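Local coordinates for protein metallo-beta-lactamase 1 (Acinetobacter baumannii, PDB 5MMD) that probably hydrolyses beta-lactams to substituted beta-amino acids with the help of zinc ions, thereby contributing to antibiotic resistance, at residues V10-I13 and D14-V17. Residues are numbered along the deposited sequence; the frame is centred on the assembly and turned at random.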
loop_
_atom_site.group_PDB
_atom_site.type_symbol
_atom_site.label_atom_id
_atom_site.label_comp_id
_atom_site.label_asym_id
_atom_site.label_seq_id
_atom_site.Cartn_x
_atom_site.Cartn_y
_atom_site.Cartn_z
ATOM N N VAL A 10 -3.655 15.003 -2.821
ATOM C CA VAL A 10 -4.828 14.163 -2.667
ATOM C C VAL A 10 -5.761 14.338 -3.853
ATOM O O VAL A 10 -6.157 15.464 -4.199
ATOM C CB VAL A 10 -5.588 14.468 -1.361
ATOM C CG1 VAL A 10 -6.851 13.587 -1.253
ATOM C CG2 VAL A 10 -4.710 14.240 -0.172
ATOM N N GLU A 11 -6.109 13.213 -4.466
ATOM C CA GLU A 11 -6.860 13.171 -5.714
ATOM C C GLU A 11 -8.000 12.153 -5.662
ATOM O O GLU A 11 -7.778 11.004 -5.291
ATOM C CB GLU A 11 -5.890 12.825 -6.841
ATOM C CG GLU A 11 -6.468 12.304 -8.118
ATOM C CD GLU A 11 -5.350 11.973 -9.129
ATOM O OE1 GLU A 11 -5.674 11.828 -10.329
ATOM O OE2 GLU A 11 -4.157 11.849 -8.690
ATOM N N GLU A 12 -9.214 12.550 -6.057
ATOM C CA GLU A 12 -10.316 11.583 -6.093
ATOM C C GLU A 12 -10.204 10.641 -7.285
ATOM O O GLU A 12 -10.088 11.110 -8.415
ATOM C CB GLU A 12 -11.663 12.300 -6.135
ATOM C CG GLU A 12 -12.830 11.392 -5.845
ATOM C CD GLU A 12 -14.174 12.039 -6.155
ATOM O OE1 GLU A 12 -14.883 11.539 -7.052
ATOM O OE2 GLU A 12 -14.526 13.048 -5.499
ATOM N N ILE A 13 -10.298 9.327 -7.074
ATOM C CA ILE A 13 -10.248 8.378 -8.200
ATOM C C ILE A 13 -11.538 7.580 -8.401
ATOM O O ILE A 13 -11.722 6.976 -9.456
ATOM C CB ILE A 13 -9.044 7.378 -8.086
ATOM C CG1 ILE A 13 -9.196 6.391 -6.917
ATOM C CG2 ILE A 13 -7.720 8.136 -7.996
ATOM C CD1 ILE A 13 -8.013 5.442 -6.782
ATOM N N ASP A 14 -12.423 7.601 -7.408
ATOM C CA ASP A 14 -13.748 7.013 -7.483
ATOM C C ASP A 14 -14.543 7.612 -6.322
ATOM O O ASP A 14 -13.973 8.304 -5.501
ATOM C CB ASP A 14 -13.687 5.495 -7.409
ATOM C CG ASP A 14 -14.944 4.827 -7.894
ATOM O OD1 ASP A 14 -15.965 5.514 -8.182
ATOM O OD2 ASP A 14 -14.921 3.588 -7.979
ATOM N N ASN A 15 -15.857 7.398 -6.287
ATOM C CA ASN A 15 -16.677 7.955 -5.215
ATOM C C ASN A 15 -16.161 7.426 -3.878
ATOM O O ASN A 15 -16.087 6.215 -3.650
ATOM C CB ASN A 15 -18.168 7.605 -5.403
ATOM C CG ASN A 15 -18.819 8.331 -6.594
ATOM O OD1 ASN A 15 -18.390 9.411 -7.005
ATOM N ND2 ASN A 15 -19.866 7.740 -7.132
ATOM N N GLY A 16 -15.776 8.340 -2.999
ATOM C CA GLY A 16 -15.230 7.970 -1.701
ATOM C C GLY A 16 -13.928 7.203 -1.711
ATOM O O GLY A 16 -13.614 6.505 -0.748
ATOM N N VAL A 17 -13.135 7.368 -2.763
ATOM C CA VAL A 17 -11.831 6.758 -2.793
ATOM C C VAL A 17 -10.865 7.788 -3.313
ATOM O O VAL A 17 -11.041 8.298 -4.417
ATOM C CB VAL A 17 -11.788 5.515 -3.664
ATOM C CG1 VAL A 17 -10.403 4.918 -3.610
ATOM C CG2 VAL A 17 -12.836 4.534 -3.231
HETATM O O HOH W 1 -17.354 12.270 -6.583
#
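Glu-12 and Ile-13 meet Val-17 where strand 9-14, at the edge of its sheet, turns back into strand 17-26: a beta hairpin whose type II turn runs from Asp-14 to Val-17 and whose arm carries a classic beta bulge. Ahead of the turn, Glu-11 pairs through its backbone with Leu-19, in keeping with the antiparallel run of strands 9-14 and 17-26. Glu-12 sends its side chain over the turn. With CG anti to the backbone N (chi1 -166°) and the chain extended beyond it, CG comes to 3.3 Å from Asp-14 O, and the carboxylate reaches on toward Asn-15. A water lies between them, 2.6 Å from Glu-12 OE1 and 3.1 Å from Asn-15 OD1, placed to donate to either oxygen, though it has more acceptors in reach than protons to give. Ile-13 supplies the firm backbone link: its N donates to Val-17 O over 2.9 Å. That bond is nearly straight at 167° and only 15° out of the carbonyl plane. Asp-14 N aims at the same oxygen in a weak bond of 3.4 Å; two successive residues facing one partner define the bulge. The Ile-13 and Val-17 side chains cross at an angle, Ile-13 CG1 lying 3.8 Å from Val-17 CG1. The apolar patch continues beyond the turn: Ile-13 also touches Leu-19 and Ile-204, while the buried Val-17 packs on Ile-154 of the second sheet, as expected in the alpha-beta/beta-alpha sandwich of metallo-beta-lactamases. The turn is closed by Val-17 N donating to Asp-14 O, and Gly-16 takes the positive phi of its third position. At its first corner, Asn-15 N donates to Asp-14 OD1 at 2.7 Å, meeting that oxygen from above the carboxylate plane.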